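Imine reductase (PDB 4D3D) catalyses the NADPH-dependent reduction of imines, acting with S-selectivity on the cyclic imine 2-methylpyrroline. Local coordinates at residues K117-A122 with G177-L182; E148-Y153 with L170-Y175; V249-M254 with H291-F296; T48-T53 with S69-A74. All blocks are in the same frame, centred on the assembly; numbering follows the deposited sequence.

How the interactions relate
The four contacts sample the two-part build of an imine reductase, a Rossmann domain joined by a long helix to a helical C-terminal domain. Interactions 2 and 4 reach the same sheet, at its 171-175 end and near its 66-67 end, with centres about 26 Å apart. Interaction 1 adjoins interaction 2 in sequence, and their centres are about 17 Å apart; it holds the loop leading into the linking helix 182-210. Interaction 3 belongs to the C-terminal domain, its centre about 59 Å from that of interaction 4. In interaction 3 Val249 touches a bound P4C, and Asp250 bonds Tyr236 of the P4C pocket; the Tyr152 side chain in interaction 2 is about 10 Å from a P4C.

Interaction 1: K117-A122 with G177-L182; sequences KARKAA and GEDPGL
Arg119 grips Asp179 side-on, through NE and NH2, giving one nitrogen to each carboxylate oxygen. Arg119 NE lies 2.8 Å from Asp179 OD1 along a nearly straight bond (171°), and Arg119 NH2 lies 2.8 Å from Asp179 OD2. Both oxygens use their syn lone pairs, and the two flat groups are only 19° from coplanar, so the salt bridge is made edge to edge. Beside it Ala122 CB meets Pro180 CG at 3.7 Å, an apolar touch, and Ala118 CB packs against the carbonyl Pro180 O at 3.6 Å.

What positions the carboxylate is the loop itself. From above the carboxylate plane, Gly181 N donates to Asp179 OD1 at 2.9 Å, a capping bond made possible by Asp179 CG standing anti to the backbone N (chi1 164°). Leu182 N closes the type I turn onto Asp179 O. Further out, Pro180 O is bonded by Thr134 OG1, and Arg119 NH2 also reaches Asn211 of the second subunit. The salt bridge thus ties helix 115-127 of the Rossmann domain to the turn from which the long helix 182-210 starts, the interdomain junction characteristic of the imine reductase fold.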
loop_
_atom_site.group_PDB
_atom_site.type_symbol
_atom_site.label_atom_id
_atom_site.label_comp_id
_atom_site.label_asym_id
_atom_site.label_seq_id
_atom_site.Cartn_x
_atom_site.Cartn_y
_atom_site.Cartn_z
ATOM N N LYS B 117 -17.225 -9.831 -16.395
ATOM C CA LYS B 117 -17.478 -11.275 -16.634
ATOM C C LYS B 117 -18.697 -11.816 -15.812
ATOM O O LYS B 117 -19.534 -12.534 -16.357
ATOM C CB LYS B 117 -16.216 -12.064 -16.365
ATOM C CG LYS B 117 -15.158 -11.768 -17.482
ATOM C CD LYS B 117 -14.471 -12.983 -18.104
ATOM C CE LYS B 117 -15.448 -14.092 -18.482
ATOM N NZ LYS B 117 -15.152 -14.952 -19.694
ATOM N N ALA B 118 -18.824 -11.393 -14.555
ATOM C CA ALA B 118 -19.933 -11.700 -13.708
ATOM C C ALA B 118 -21.241 -11.097 -14.249
ATOM O O ALA B 118 -22.271 -11.780 -14.239
ATOM C CB ALA B 118 -19.708 -11.224 -12.305
ATOM N N ARG B 119 -21.202 -9.854 -14.721
ATOM C CA ARG B 119 -22.391 -9.256 -15.326
ATOM C C ARG B 119 -22.848 -10.027 -16.572
ATOM O O ARG B 119 -24.067 -10.222 -16.746
ATOM C CB ARG B 119 -22.122 -7.818 -15.706
ATOM C CG ARG B 119 -21.918 -6.883 -14.493
ATOM C CD ARG B 119 -21.292 -5.535 -14.888
ATOM N NE ARG B 119 -21.064 -4.724 -13.661
ATOM C CZ ARG B 119 -19.994 -3.913 -13.497
ATOM N NH1 ARG B 119 -19.112 -3.774 -14.451
ATOM N NH2 ARG B 119 -19.766 -3.303 -12.349
ATOM N N LYS B 120 -21.915 -10.378 -17.445
ATOM C CA LYS B 120 -22.279 -11.047 -18.692
ATOM C C LYS B 120 -22.866 -12.432 -18.378
ATOM O O LYS B 120 -23.891 -12.821 -19.002
ATOM C CB LYS B 120 -21.080 -11.177 -19.599
ATOM C CG LYS B 120 -20.671 -9.872 -20.323
ATOM C CD LYS B 120 -19.580 -10.132 -21.348
ATOM N N ALA B 121 -22.328 -13.143 -17.361
ATOM C CA ALA B 121 -22.878 -14.408 -16.937
ATOM C C ALA B 121 -24.289 -14.303 -16.372
ATOM O O ALA B 121 -25.199 -15.104 -16.711
ATOM C CB ALA B 121 -22.000 -15.069 -15.948
ATOM N N ALA B 122 -24.503 -13.247 -15.563
ATOM C CA ALA B 122 -25.822 -13.044 -15.053
ATOM C C ALA B 122 -26.886 -12.834 -16.097
ATOM O O ALA B 122 -27.996 -13.408 -15.973
ATOM C CB ALA B 122 -25.807 -11.871 -14.109
ATOM N N GLY B 177 -24.788 -5.226 -3.019
ATOM C CA GLY B 177 -25.721 -4.525 -3.917
ATOM C C GLY B 177 -26.241 -5.354 -5.081
ATOM O O GLY B 177 -25.870 -6.523 -5.195
ATOM N N GLU B 178 -27.065 -4.712 -5.901
ATOM C CA GLU B 178 -27.818 -5.462 -6.917
ATOM C C GLU B 178 -26.984 -5.800 -8.167
ATOM O O GLU B 178 -27.270 -6.798 -8.820
ATOM C CB GLU B 178 -29.129 -4.761 -7.292
ATOM C CG GLU B 178 -30.187 -4.723 -6.200
ATOM C CD GLU B 178 -31.473 -5.559 -6.443
ATOM O OE1 GLU B 178 -31.930 -5.868 -7.561
ATOM O OE2 GLU B 178 -32.072 -5.896 -5.452
ATOM N N ASP B 179 -25.985 -5.016 -8.485
ATOM C CA ASP B 179 -25.174 -5.248 -9.680
ATOM C C ASP B 179 -24.378 -6.512 -9.436
ATOM O O ASP B 179 -23.587 -6.591 -8.491
ATOM C CB ASP B 179 -24.225 -4.026 -9.867
ATOM C CG ASP B 179 -23.063 -4.258 -10.808
ATOM O OD1 ASP B 179 -23.101 -5.073 -11.740
ATOM O OD2 ASP B 179 -22.100 -3.457 -10.727
ATOM N N PRO B 180 -24.510 -7.484 -10.335
ATOM C CA PRO B 180 -23.739 -8.724 -10.203
ATOM C C PRO B 180 -22.202 -8.504 -10.199
ATOM O O PRO B 180 -21.498 -9.416 -9.716
ATOM C CB PRO B 180 -24.116 -9.519 -11.472
ATOM C CG PRO B 180 -25.441 -8.979 -11.888
ATOM C CD PRO B 180 -25.392 -7.522 -11.513
ATOM N N GLY B 181 -21.716 -7.410 -10.805
ATOM C CA GLY B 181 -20.273 -7.139 -10.860
ATOM C C GLY B 181 -19.704 -6.751 -9.483
ATOM O O GLY B 181 -18.489 -6.825 -9.289
ATOM N N LEU B 182 -20.548 -6.328 -8.517
ATOM C CA LEU B 182 -19.996 -5.743 -7.268
ATOM C C LEU B 182 -19.214 -6.654 -6.355
ATOM O O LEU B 182 -18.172 -6.242 -5.801
ATOM C CB LEU B 182 -21.099 -5.009 -6.449
ATOM C CG LEU B 182 -21.752 -3.833 -7.108
ATOM C CD1 LEU B 182 -22.918 -3.399 -6.250
ATOM C CD2 LEU B 182 -20.806 -2.638 -7.269
#

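Interaction 2: E148-Y153 with L170-Y175; sequences ESYTYY and LTSSDY
Ser172 O is gripped from opposite faces of its carbonyl plane, by Thr151 N of the neighbouring strand at 3.1 Å and by Thr171 OG1 of its own strand at 2.7 Å. Thr171 OG1 is itself a branching point. It stands between its backbone N and carbonyl carbon (chi1 74°), from where it can donate to Ser172 O while accepting from Thr151 OG1 at 2.9 Å. A water gives it a second donor, 2.8 Å from Thr171 OG1, and bonds Tyr153 OH 2.7 Å away. The buried Thr171 hydroxyl thus has one acceptor and two donors.

The backbones run parallel with a 37° twist. Thr151 bonds through its N and O to Ser172 and Asp174, the residues flanking its partner Ser173; Ser172 N to Ser149 O (2.8 Å) and Tyr153 N to Asp174 O continue the pattern. On one face of the sheet the Tyr150 ring lies over Ser172, whose CB is 3.5 Å from the ring centroid in a CH-pi contact. Farther along the same face, Asp174 lies beside Tyr152 with OD2 near the ring edge; that oxygen is bonded by Tyr221 OH of the second subunit, and OD1 pairs with Arg176. On the other face Thr151 CG2 lies over one face of the Tyr153 ring, toward its rim, and Ser173 CB comes to its edge.

Helix 157-170 connects the two strands, making this the beta-alpha-beta crossover at the 171-175 border of the Rossmann-domain sheet.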
loop_
_atom_site.group_PDB
_atom_site.type_symbol
_atom_site.label_atom_id
_atom_site.label_comp_id
_atom_site.label_asym_id
_atom_site.label_seq_id
_atom_site.Cartn_x
_atom_site.Cartn_y
_atom_site.Cartn_z
ATOM N N GLU B 148 -15.990 -16.314 11.254
ATOM C CA GLU B 148 -15.043 -15.156 11.059
ATOM C C GLU B 148 -14.725 -14.987 9.566
ATOM O O GLU B 148 -14.118 -13.993 9.172
ATOM C CB GLU B 148 -13.661 -15.312 11.762
ATOM C CG GLU B 148 -13.665 -16.012 13.107
ATOM C CD GLU B 148 -13.698 -17.540 12.984
ATOM O OE1 GLU B 148 -12.679 -18.200 12.618
ATOM O OE2 GLU B 148 -14.799 -18.082 13.231
ATOM N N SER B 149 -15.041 -16.008 8.747
ATOM C CA SER B 149 -14.774 -15.918 7.306
ATOM C C SER B 149 -15.917 -15.135 6.632
ATOM O O SER B 149 -17.069 -15.279 7.017
ATOM C CB SER B 149 -14.691 -17.308 6.671
ATOM O OG SER B 149 -13.613 -18.108 7.168
ATOM N N TYR B 150 -15.583 -14.338 5.643
ATOM C CA TYR B 150 -16.591 -13.575 4.884
ATOM C C TYR B 150 -16.499 -13.875 3.386
ATOM O O TYR B 150 -15.415 -14.112 2.827
ATOM C CB TYR B 150 -16.462 -12.054 5.137
ATOM C CG TYR B 150 -17.115 -11.621 6.431
ATOM C CD1 TYR B 150 -16.448 -11.798 7.643
ATOM C CD2 TYR B 150 -18.410 -11.072 6.441
ATOM C CE1 TYR B 150 -17.048 -11.446 8.841
ATOM C CE2 TYR B 150 -19.022 -10.702 7.642
ATOM C CZ TYR B 150 -18.320 -10.890 8.828
ATOM O OH TYR B 150 -18.904 -10.556 10.010
ATOM N N THR B 151 -17.647 -13.844 2.735
ATOM C CA THR B 151 -17.744 -13.847 1.252
ATOM C C THR B 151 -18.562 -12.646 0.793
ATOM O O THR B 151 -19.628 -12.294 1.384
ATOM C CB THR B 151 -18.457 -15.128 0.842
ATOM O OG1 THR B 151 -17.666 -16.263 1.255
ATOM C CG2 THR B 151 -18.720 -15.202 -0.650
ATOM N N TYR B 152 -18.080 -11.913 -0.201
ATOM C CA TYR B 152 -18.854 -10.830 -0.808
ATOM C C TYR B 152 -19.933 -11.415 -1.713
ATOM O O TYR B 152 -19.647 -12.310 -2.465
ATOM C CB TYR B 152 -17.973 -9.981 -1.732
ATOM C CG TYR B 152 -16.837 -9.225 -1.071
ATOM C CD1 TYR B 152 -17.106 -8.284 -0.116
ATOM C CD2 TYR B 152 -15.531 -9.427 -1.433
ATOM C CE1 TYR B 152 -16.084 -7.568 0.499
ATOM C CE2 TYR B 152 -14.498 -8.703 -0.810
ATOM C CZ TYR B 152 -14.799 -7.816 0.190
ATOM O OH TYR B 152 -13.822 -7.033 0.860
ATOM N N TYR B 153 -21.146 -10.899 -1.649
ATOM C CA TYR B 153 -22.195 -11.317 -2.531
ATOM C C TYR B 153 -22.878 -10.184 -3.193
ATOM O O TYR B 153 -22.999 -9.062 -2.681
ATOM C CB TYR B 153 -23.244 -12.111 -1.720
ATOM C CG TYR B 153 -22.840 -13.505 -1.333
ATOM C CD1 TYR B 153 -22.664 -14.474 -2.286
ATOM C CD2 TYR B 153 -22.523 -13.812 -0.000
ATOM C CE1 TYR B 153 -22.291 -15.759 -1.941
ATOM C CE2 TYR B 153 -22.132 -15.101 0.369
ATOM C CZ TYR B 153 -22.008 -16.073 -0.592
ATOM O OH TYR B 153 -21.627 -17.372 -0.327
ATOM N N LEU B 170 -21.709 -21.703 5.013
ATOM C CA LEU B 170 -20.328 -21.720 4.543
ATOM C C LEU B 170 -19.419 -20.650 5.195
ATOM O O LEU B 170 -18.271 -20.944 5.564
ATOM C CB LEU B 170 -20.288 -21.539 3.007
ATOM C CG LEU B 170 -21.091 -22.587 2.237
ATOM C CD1 LEU B 170 -20.936 -22.285 0.762
ATOM C CD2 LEU B 170 -20.662 -24.032 2.568
ATOM N N THR B 171 -19.895 -19.421 5.227
ATOM C CA THR B 171 -19.185 -18.256 5.762
ATOM C C THR B 171 -20.205 -17.176 6.139
ATOM O O THR B 171 -21.385 -17.264 5.753
ATOM C CB THR B 171 -18.197 -17.577 4.731
ATOM O OG1 THR B 171 -18.947 -16.845 3.744
ATOM C CG2 THR B 171 -17.300 -18.511 4.024
ATOM N N SER B 172 -19.771 -16.120 6.856
ATOM C CA SER B 172 -20.561 -14.906 6.981
ATOM C C SER B 172 -20.671 -14.208 5.617
ATOM O O SER B 172 -19.865 -14.459 4.743
ATOM C CB SER B 172 -19.980 -13.963 8.034
ATOM O OG SER B 172 -20.094 -14.634 9.279
ATOM N N SER B 173 -21.707 -13.430 5.432
ATOM C CA SER B 173 -21.967 -12.804 4.144
ATOM C C SER B 173 -21.763 -11.302 4.209
ATOM O O SER B 173 -21.951 -10.655 5.251
ATOM C CB SER B 173 -23.377 -13.112 3.698
ATOM O OG SER B 173 -24.323 -12.495 4.552
ATOM N N ASP B 174 -21.338 -10.721 3.097
ATOM C CA ASP B 174 -21.327 -9.299 2.957
ATOM C C ASP B 174 -21.968 -8.957 1.654
ATOM O O ASP B 174 -21.337 -8.929 0.624
ATOM C CB ASP B 174 -19.885 -8.767 3.087
ATOM C CG ASP B 174 -19.782 -7.210 2.970
ATOM O OD1 ASP B 174 -20.778 -6.500 2.763
ATOM O OD2 ASP B 174 -18.623 -6.714 3.035
ATOM N N TYR B 175 -23.275 -8.683 1.679
ATOM C CA TYR B 175 -24.006 -8.345 0.485
ATOM C C TYR B 175 -23.701 -6.901 0.062
ATOM O O TYR B 175 -23.945 -5.958 0.821
ATOM C CB TYR B 175 -25.541 -8.482 0.697
ATOM C CG TYR B 175 -26.356 -8.097 -0.500
ATOM C CD1 TYR B 175 -26.467 -8.952 -1.640
ATOM C CD2 TYR B 175 -26.991 -6.871 -0.575
ATOM C CE1 TYR B 175 -27.241 -8.588 -2.723
ATOM C CE2 TYR B 175 -27.713 -6.479 -1.693
ATOM C CZ TYR B 175 -27.860 -7.336 -2.766
ATOM O OH TYR B 175 -28.634 -6.913 -3.829
HETATM O O HOH W 1 -21.036 -17.870 2.256
#

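Interaction 3: V249-M254 with H291-F296; sequences VDRLAM and HASDSF
Residues 249-254 run from loop into helix beside the type I turn of His291 to Asp294, with the alpha carbons of Ala253 and Ala292 5.0 Å apart. The example is one of helix-end capping by a loop distant in sequence, within the helical C-terminal domain. Arg251 holds the N-cap position of helix 252-268, and the first amides of that helix look outward to the turn: Leu252 N meets Asp294 O at 2.7 Å, nearly along the C=O axis, and Ala253 N meets Ala292 O at 3.2 Å.

Just before the N-cap, Asp250 receives the residues that follow the turn. With CG placed between the backbone N and the carbonyl carbon (chi1 79°), its carboxylate uses both syn lone pairs, OD1 taking Ser295 OG at 2.8 Å and OD2 taking Phe296 N at 2.8 Å in a nearly straight bond (169°). OD1 also bonds the hydroxyl of Tyr236, a residue of the P4C pocket, whose ring meets that of Phe296 edge-to-face. Arg251 extends its chain alongside the turn, and NH1 makes a weak bond to Ser293 O.

Leu252 fills the angle between the loop's two ends: CD1 touches Phe296 CB at 4.0 Å, and CD2 touches His291 CB at 3.7 Å. The turn is itself braced by the His291 ring, in whose plane ND1 donates to Asp294 OD2 at 3.0 Å.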
loop_
_atom_site.group_PDB
_atom_site.type_symbol
_atom_site.label_atom_id
_atom_site.label_comp_id
_atom_site.label_asym_id
_atom_site.label_seq_id
_atom_site.Cartn_x
_atom_site.Cartn_y
_atom_site.Cartn_z
ATOM N N VAL B 249 -2.865 21.002 2.634
ATOM C CA VAL B 249 -2.027 20.192 3.491
ATOM C C VAL B 249 -0.920 19.523 2.756
ATOM O O VAL B 249 -0.021 18.963 3.364
ATOM C CB VAL B 249 -2.865 19.173 4.325
ATOM C CG1 VAL B 249 -3.976 19.888 5.076
ATOM C CG2 VAL B 249 -3.504 18.097 3.417
ATOM N N ASP B 250 -0.957 19.525 1.410
ATOM C CA ASP B 250 0.093 18.902 0.661
ATOM C C ASP B 250 0.036 19.398 -0.816
ATOM O O ASP B 250 -1.008 19.719 -1.309
ATOM C CB ASP B 250 0.035 17.339 0.666
ATOM C CG ASP B 250 -1.022 16.782 -0.340
ATOM O OD1 ASP B 250 -2.232 16.792 -0.096
ATOM O OD2 ASP B 250 -0.593 16.413 -1.468
ATOM N N ARG B 251 1.217 19.506 -1.423
ATOM C CA ARG B 251 1.292 19.974 -2.828
ATOM C C ARG B 251 2.007 18.902 -3.696
ATOM O O ARG B 251 3.040 18.308 -3.354
ATOM C CB ARG B 251 2.049 21.323 -2.904
ATOM C CG ARG B 251 1.098 22.413 -2.301
ATOM C CD ARG B 251 1.430 23.829 -2.577
ATOM N NE ARG B 251 0.578 24.739 -1.767
ATOM C CZ ARG B 251 -0.596 25.304 -2.086
ATOM N NH1 ARG B 251 -1.276 25.044 -3.202
ATOM N NH2 ARG B 251 -1.151 26.121 -1.189
ATOM N N LEU B 252 1.430 18.680 -4.887
ATOM C CA LEU B 252 2.015 17.653 -5.783
ATOM C C LEU B 252 3.494 17.845 -6.054
ATOM O O LEU B 252 4.263 16.915 -6.140
ATOM C CB LEU B 252 1.254 17.617 -7.120
ATOM C CG LEU B 252 1.629 16.498 -8.074
ATOM C CD1 LEU B 252 1.332 15.126 -7.463
ATOM C CD2 LEU B 252 0.930 16.632 -9.412
ATOM N N ALA B 253 3.961 19.097 -6.255
ATOM C CA ALA B 253 5.365 19.336 -6.559
ATOM C C ALA B 253 6.255 18.814 -5.453
ATOM O O ALA B 253 7.357 18.327 -5.721
ATOM C CB ALA B 253 5.593 20.840 -6.751
ATOM N N MET B 254 5.773 18.946 -4.219
ATOM C CA MET B 254 6.551 18.455 -3.059
ATOM C C MET B 254 6.550 16.877 -3.028
ATOM O O MET B 254 7.576 16.275 -2.630
ATOM C CB MET B 254 6.052 19.021 -1.744
ATOM C CG MET B 254 6.130 20.529 -1.606
ATOM S SD MET B 254 7.829 21.075 -1.701
ATOM C CE MET B 254 8.389 20.781 -0.028
ATOM N N HIS B 291 -0.866 20.367 -12.400
ATOM C CA HIS B 291 -1.326 20.146 -11.027
ATOM C C HIS B 291 -0.294 20.447 -9.943
ATOM O O HIS B 291 -0.478 19.991 -8.771
ATOM C CB HIS B 291 -1.814 18.700 -10.856
ATOM C CG HIS B 291 -2.951 18.346 -11.742
ATOM N ND1 HIS B 291 -4.262 18.621 -11.422
ATOM C CD2 HIS B 291 -2.986 17.764 -12.959
ATOM C CE1 HIS B 291 -5.057 18.227 -12.401
ATOM N NE2 HIS B 291 -4.306 17.701 -13.338
ATOM N N ALA B 292 0.729 21.264 -10.248
ATOM C CA ALA B 292 1.826 21.507 -9.259
ATOM C C ALA B 292 1.336 21.926 -7.870
ATOM O O ALA B 292 2.008 21.519 -6.865
ATOM C CB ALA B 292 2.786 22.573 -9.776
ATOM N N SER B 293 0.305 22.748 -7.770
ATOM C CA SER B 293 -0.198 23.318 -6.501
ATOM C C SER B 293 -1.392 22.581 -5.900
ATOM O O SER B 293 -1.953 23.016 -4.880
ATOM C CB SER B 293 -0.515 24.868 -6.631
ATOM O OG SER B 293 0.690 25.556 -7.030
ATOM N N ASP B 294 -1.826 21.480 -6.549
ATOM C CA ASP B 294 -2.898 20.655 -5.969
ATOM C C ASP B 294 -2.390 19.526 -5.081
ATOM O O ASP B 294 -1.184 19.214 -5.079
ATOM C CB ASP B 294 -3.665 19.981 -7.086
ATOM C CG ASP B 294 -4.369 20.935 -8.052
ATOM O OD1 ASP B 294 -4.558 22.140 -7.771
ATOM O OD2 ASP B 294 -4.819 20.423 -9.117
ATOM N N SER B 295 -3.300 18.941 -4.302
ATOM C CA SER B 295 -2.988 17.726 -3.532
ATOM C C SER B 295 -2.576 16.624 -4.468
ATOM O O SER B 295 -2.994 16.596 -5.691
ATOM C CB SER B 295 -4.234 17.254 -2.796
ATOM O OG SER B 295 -3.964 16.042 -2.104
ATOM N N PHE B 296 -1.677 15.761 -4.011
ATOM C CA PHE B 296 -1.399 14.496 -4.775
ATOM C C PHE B 296 -2.599 13.675 -5.092
ATOM O O PHE B 296 -2.507 12.830 -6.022
ATOM C CB PHE B 296 -0.301 13.684 -4.101
ATOM C CG PHE B 296 -0.808 12.708 -3.044
ATOM C CD1 PHE B 296 -1.009 13.111 -1.741
ATOM C CD2 PHE B 296 -1.018 11.382 -3.368
ATOM C CE1 PHE B 296 -1.430 12.201 -0.784
ATOM C CE2 PHE B 296 -1.444 10.472 -2.434
ATOM C CZ PHE B 296 -1.653 10.879 -1.124
#

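Interaction 4: T48-T53 with S69-A74; sequences TVWNRT and STVNEA
The end of strand 46-50 passes beside the first turn of helix 71-77, with Trp50 and Ala74 the nearest pair at 6.3 Å between alpha carbons. Here a Rossmann fold illustrates how one large side chain can join a strand of the sheet to the helix lying against it. The Trp50 ring does most of the work. Its CG stands anti to the backbone N (chi1 -177°), which carries the indole forward, roughly along the course of the strand, and alongside the start of the helix.

There Val71 CG2 sits almost squarely over the six-membered ring, 3.5 Å from its centroid and 5° off the normal, a CH-pi contact. On the opposite face the backbone N of Arg52 lies over the ring toward its rim, placing the indole between the helix and the chain that follows its own strand. At the edge, Trp50 NE1 donates to Ser69 O at 2.9 Å; the oxygen lies in the ring plane, yet the donor approaches from above the carbonyl plane and the bond is bent (134°). Nearer the strand the contact is apolar, Trp50 CB against Ala74 CB at 3.9 Å.

The helix start is organised by a capping box: Glu73 N bonds Thr70 OG1 at 3.2 Å, and Glu73 OE1 accepts a weak return bond from Thr70 N. Beyond the strand Asn51 turns to the other side: OD1 accepts from Leu29 N, within what is probably the glycine-rich turn of the Rossmann fold, and ND2 donates almost straight to Thr53 O at 2.9 Å.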
loop_
_atom_site.group_PDB
_atom_site.type_symbol
_atom_site.label_atom_id
_atom_site.label_comp_id
_atom_site.label_asym_id
_atom_site.label_seq_id
_atom_site.Cartn_x
_atom_site.Cartn_y
_atom_site.Cartn_z
ATOM N N THR B 48 -25.968 -32.930 -3.570
ATOM C CA THR B 48 -25.794 -33.632 -4.844
ATOM C C THR B 48 -24.581 -32.996 -5.525
ATOM O O THR B 48 -24.433 -31.757 -5.488
ATOM C CB THR B 48 -27.017 -33.466 -5.708
ATOM O OG1 THR B 48 -28.124 -34.146 -5.076
ATOM C CG2 THR B 48 -26.775 -34.020 -7.077
ATOM N N VAL B 49 -23.665 -33.818 -6.072
ATOM C CA VAL B 49 -22.392 -33.330 -6.670
ATOM C C VAL B 49 -22.182 -33.848 -8.084
ATOM O O VAL B 49 -22.638 -34.956 -8.388
ATOM C CB VAL B 49 -21.154 -33.655 -5.807
ATOM C CG1 VAL B 49 -21.308 -33.058 -4.395
ATOM C CG2 VAL B 49 -20.857 -35.157 -5.717
ATOM N N TRP B 50 -21.526 -33.065 -8.920
ATOM C CA TRP B 50 -21.060 -33.425 -10.256
ATOM C C TRP B 50 -19.700 -32.774 -10.513
ATOM O O TRP B 50 -19.452 -31.637 -10.118
ATOM C CB TRP B 50 -22.034 -33.034 -11.408
ATOM C CG TRP B 50 -21.594 -33.462 -12.791
ATOM C CD1 TRP B 50 -21.872 -34.631 -13.406
ATOM C CD2 TRP B 50 -20.804 -32.709 -13.703
ATOM N NE1 TRP B 50 -21.295 -34.660 -14.639
ATOM C CE2 TRP B 50 -20.588 -33.510 -14.829
ATOM C CE3 TRP B 50 -20.225 -31.435 -13.661
ATOM C CZ2 TRP B 50 -19.870 -33.072 -15.933
ATOM C CZ3 TRP B 50 -19.478 -30.977 -14.730
ATOM C CH2 TRP B 50 -19.297 -31.837 -15.902
ATOM N N ASN B 51 -18.871 -33.529 -11.235
ATOM C CA ASN B 51 -17.576 -33.040 -11.701
ATOM C C ASN B 51 -17.216 -33.778 -13.011
ATOM O O ASN B 51 -17.627 -34.898 -13.200
ATOM C CB ASN B 51 -16.593 -33.285 -10.554
ATOM C CG ASN B 51 -15.268 -32.567 -10.737
ATOM O OD1 ASN B 51 -15.157 -31.306 -10.608
ATOM N ND2 ASN B 51 -14.220 -33.364 -11.045
ATOM N N ARG B 52 -16.492 -33.162 -13.929
ATOM C CA ARG B 52 -16.209 -33.817 -15.217
ATOM C C ARG B 52 -15.408 -35.112 -15.016
ATOM O O ARG B 52 -15.508 -36.056 -15.842
ATOM C CB ARG B 52 -15.459 -32.865 -16.145
ATOM C CG ARG B 52 -14.052 -32.523 -15.668
ATOM C CD ARG B 52 -13.906 -31.072 -15.820
ATOM N NE ARG B 52 -12.616 -30.691 -16.294
ATOM C CZ ARG B 52 -12.407 -29.526 -16.881
ATOM N NH1 ARG B 52 -13.426 -28.617 -17.096
ATOM N NH2 ARG B 52 -11.203 -29.286 -17.267
ATOM N N THR B 53 -14.606 -35.117 -13.964
ATOM C CA THR B 53 -13.851 -36.293 -13.579
ATOM C C THR B 53 -14.521 -36.815 -12.342
ATOM O O THR B 53 -14.443 -36.208 -11.275
ATOM C CB THR B 53 -12.392 -35.947 -13.244
ATOM O OG1 THR B 53 -11.745 -35.323 -14.375
ATOM C CG2 THR B 53 -11.671 -37.241 -12.842
ATOM N N SER B 69 -24.249 -38.706 -12.544
ATOM C CA SER B 69 -23.407 -38.878 -13.721
ATOM C C SER B 69 -23.308 -37.639 -14.634
ATOM O O SER B 69 -22.232 -37.338 -15.234
ATOM C CB SER B 69 -23.921 -40.093 -14.529
ATOM O OG SER B 69 -23.108 -40.284 -15.733
ATOM N N THR B 70 -24.419 -36.911 -14.741
ATOM C CA THR B 70 -24.517 -35.832 -15.756
ATOM C C THR B 70 -24.885 -34.479 -15.145
ATOM O O THR B 70 -25.506 -34.391 -14.060
ATOM C CB THR B 70 -25.586 -36.161 -16.826
ATOM O OG1 THR B 70 -26.925 -36.084 -16.316
ATOM C CG2 THR B 70 -25.408 -37.562 -17.401
ATOM N N VAL B 71 -24.575 -33.437 -15.892
ATOM C CA VAL B 71 -24.906 -32.012 -15.502
ATOM C C VAL B 71 -26.440 -31.897 -15.376
ATOM O O VAL B 71 -26.932 -31.253 -14.465
ATOM C CB VAL B 71 -24.350 -31.061 -16.571
ATOM C CG1 VAL B 71 -24.853 -29.615 -16.432
ATOM C CG2 VAL B 71 -22.826 -31.075 -16.495
ATOM N N ASN B 72 -27.172 -32.576 -16.272
ATOM C CA ASN B 72 -28.674 -32.546 -16.283
ATOM C C ASN B 72 -29.194 -33.014 -14.967
ATOM O O ASN B 72 -30.098 -32.410 -14.368
ATOM C CB ASN B 72 -29.252 -33.376 -17.460
ATOM C CG ASN B 72 -29.515 -32.528 -18.653
ATOM O OD1 ASN B 72 -29.848 -32.993 -19.746
ATOM N ND2 ASN B 72 -29.386 -31.251 -18.436
ATOM N N GLU B 73 -28.650 -34.124 -14.461
ATOM C CA GLU B 73 -29.111 -34.659 -13.203
ATOM C C GLU B 73 -28.772 -33.734 -12.038
ATOM O O GLU B 73 -29.568 -33.571 -11.062
ATOM C CB GLU B 73 -28.502 -36.080 -12.990
ATOM C CG GLU B 73 -29.055 -37.120 -13.977
ATOM C CD GLU B 73 -28.192 -38.361 -13.909
ATOM O OE1 GLU B 73 -27.071 -38.288 -14.372
ATOM O OE2 GLU B 73 -28.577 -39.334 -13.306
ATOM N N ALA B 74 -27.589 -33.119 -12.110
ATOM C CA ALA B 74 -27.166 -32.236 -11.044
ATOM C C ALA B 74 -28.118 -30.996 -10.984
ATOM O O ALA B 74 -28.491 -30.561 -9.921
ATOM C CB ALA B 74 -25.694 -31.791 -11.229
#